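Local coordinates for protein beta-galactosidase/beta-glucuronidase (Faecalibacterium prausnitzii L2-6, PDB 6MVF) that binds FMN and probably hydrolyses beta-glucuronides as a gut bacterial glycoside hydrolase of family 2, at residues A[58-63]-A[154-159]. Sequence-based numbering, arbitrary orientation.
Sequences DGMDGN and TFYGGL
Gly59 presents both its carbonyl and its CA to the loop that carries Thr154 and Tyr156. The Thr154 hydroxyl donates to the carbonyl, with OG1 2.7 Å from Gly59 O; it arrives in the carbonyl plane on a lone pair, the C=O...donor angle being 144°. With CG2 anti to the backbone N and OG1 beside it (chi1 -55°), Thr154 sends its two branches to different tasks: while OG1 bonds, CG2 packs against Gly59 CA at 3.6 Å and also lies over one face of the Tyr156 ring, offset toward the rim. Gly59 CA approaches that ring obliquely, 4.1 Å from Tyr156 CE1. Having no side chain, Gly59 lets its CA come close to both Thr154 CG2 and the ring. The contact is buried and ties together two irregular loops of the sugar-binding domain of this family 2 glycoside hydrolase, one linking strands 46-48 and 70-78, the other strands 131-139 and 163-168. It also borders the TIM-barrel domain: Tyr156 OH is hydrogen-bonded to Asp304, and Thr154 OG1 has a second bond, to the backbone N of Ala541. A valine in place of Thr154 would probably leave Gly59 O and Ala541 N without this shared hydroxyl partner, weakening the link between the loop and the barrel. Met60 reaches the phenol end of Tyr156 obliquely, the two side chains crossing at about a right angle. Its chain is extended at chi2 and bends at chi3 (79°), which turns the terminal methyl toward the tyrosine; Met60 CE lies in van der Waals contact, 3.4 Å from Tyr156 OH and 4.0 Å from Tyr156 CZ. The backbone O of Met60 accepts from Arg551 NE, another link to the barrel side.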
loop_
_atom_site.group_PDB
_atom_site.type_symbol
_atom_site.label_atom_id
_atom_site.label_comp_id
_atom_site.label_asym_id
_atom_site.label_seq_id
_atom_site.Cartn_x
_atom_site.Cartn_y
_atom_site.Cartn_z
ATOM N N ASP A 58 1.685 26.558 -23.140
ATOM C CA ASP A 58 1.436 27.848 -23.787
ATOM C C ASP A 58 0.099 28.457 -23.357
ATOM O O ASP A 58 -0.082 29.675 -23.480
ATOM C CB ASP A 58 1.550 27.737 -25.320
ATOM C CG ASP A 58 0.442 26.897 -25.966
ATOM O OD1 ASP A 58 -0.367 26.267 -25.244
ATOM O OD2 ASP A 58 0.386 26.865 -27.224
ATOM N N GLY A 59 -0.815 27.644 -22.817
ATOM C CA GLY A 59 -2.078 28.109 -22.271
ATOM C C GLY A 59 -1.948 28.905 -20.984
ATOM O O GLY A 59 -2.957 29.446 -20.510
ATOM N N MET A 60 -0.726 29.008 -20.420
ATOM C CA MET A 60 -0.544 29.773 -19.190
ATOM C C MET A 60 0.857 30.362 -18.997
ATOM O O MET A 60 1.157 30.844 -17.890
ATOM C CB MET A 60 -0.913 28.894 -17.989
ATOM C CG MET A 60 0.109 27.845 -17.582
ATOM S SD MET A 60 -0.521 26.925 -16.152
ATOM C CE MET A 60 -1.665 25.798 -16.925
ATOM N N ASP A 61 1.722 30.381 -20.012
ATOM C CA ASP A 61 3.059 30.930 -19.807
ATOM C C ASP A 61 3.153 32.400 -20.182
ATOM O O ASP A 61 4.206 33.016 -19.966
ATOM C CB ASP A 61 4.111 30.126 -20.580
ATOM C CG ASP A 61 3.842 30.094 -22.072
ATOM O OD1 ASP A 61 2.805 30.653 -22.497
ATOM O OD2 ASP A 61 4.668 29.516 -22.823
ATOM N N GLY A 62 2.082 32.982 -20.716
ATOM C CA GLY A 62 2.112 34.387 -21.075
ATOM C C GLY A 62 2.905 34.717 -22.325
ATOM O O GLY A 62 3.425 35.838 -22.443
ATOM N N ASN A 63 3.019 33.772 -23.267
ATOM C CA ASN A 63 3.685 34.085 -24.527
ATOM C C ASN A 63 2.858 35.041 -25.374
ATOM O O ASN A 63 3.420 35.791 -26.178
ATOM C CB ASN A 63 3.980 32.807 -25.307
ATOM C CG ASN A 63 2.749 32.238 -25.974
ATOM O OD1 ASN A 63 2.409 32.616 -27.099
ATOM N ND2 ASN A 63 2.066 31.322 -25.286
ATOM N N THR A 154 -8.321 29.891 -20.435
ATOM C CA THR A 154 -7.799 29.164 -21.584
ATOM C C THR A 154 -8.648 27.930 -21.923
ATOM O O THR A 154 -9.090 27.187 -21.040
ATOM C CB THR A 154 -6.351 28.770 -21.288
ATOM O OG1 THR A 154 -5.616 29.950 -20.958
ATOM C CG2 THR A 154 -5.702 28.085 -22.478
ATOM N N PHE A 155 -8.871 27.723 -23.223
ATOM C CA PHE A 155 -9.569 26.546 -23.741
ATOM C C PHE A 155 -8.526 25.497 -24.098
ATOM O O PHE A 155 -8.194 25.279 -25.264
ATOM C CB PHE A 155 -10.405 26.882 -24.973
ATOM C CG PHE A 155 -11.323 28.046 -24.805
ATOM C CD1 PHE A 155 -11.699 28.497 -23.543
ATOM C CD2 PHE A 155 -11.822 28.685 -25.914
ATOM C CE1 PHE A 155 -12.548 29.581 -23.405
ATOM C CE2 PHE A 155 -12.660 29.757 -25.782
ATOM C CZ PHE A 155 -13.029 30.209 -24.530
ATOM N N TYR A 156 -7.999 24.843 -23.073
ATOM C CA TYR A 156 -6.991 23.808 -23.272
ATOM C C TYR A 156 -7.520 22.721 -24.198
ATOM O O TYR A 156 -8.579 22.142 -23.940
ATOM C CB TYR A 156 -6.601 23.205 -21.925
ATOM C CG TYR A 156 -6.092 24.180 -20.892
ATOM C CD1 TYR A 156 -4.769 24.636 -20.920
ATOM C CD2 TYR A 156 -6.926 24.624 -19.861
ATOM C CE1 TYR A 156 -4.297 25.523 -19.963
ATOM C CE2 TYR A 156 -6.460 25.511 -18.896
ATOM C CZ TYR A 156 -5.145 25.946 -18.949
ATOM O OH TYR A 156 -4.689 26.804 -17.989
ATOM N N GLY A 157 -6.796 22.443 -25.279
ATOM C CA GLY A 157 -7.238 21.447 -26.233
ATOM C C GLY A 157 -6.762 20.055 -25.863
ATOM O O GLY A 157 -5.745 19.884 -25.200
ATOM N N GLY A 158 -7.523 19.055 -26.289
ATOM C CA GLY A 158 -7.048 17.692 -26.204
ATOM C C GLY A 158 -7.858 16.755 -25.334
ATOM O O GLY A 158 -9.000 17.043 -24.958
ATOM N N LEU A 159 -7.252 15.608 -25.026
ATOM C CA LEU A 159 -7.890 14.538 -24.263
ATOM C C LEU A 159 -7.411 14.629 -22.814
ATOM O O LEU A 159 -6.578 13.850 -22.352
ATOM C CB LEU A 159 -7.552 13.188 -24.885
ATOM C CG LEU A 159 -8.109 12.869 -26.258
ATOM C CD1 LEU A 159 -7.551 11.536 -26.717
ATOM C CD2 LEU A 159 -9.634 12.837 -26.183
#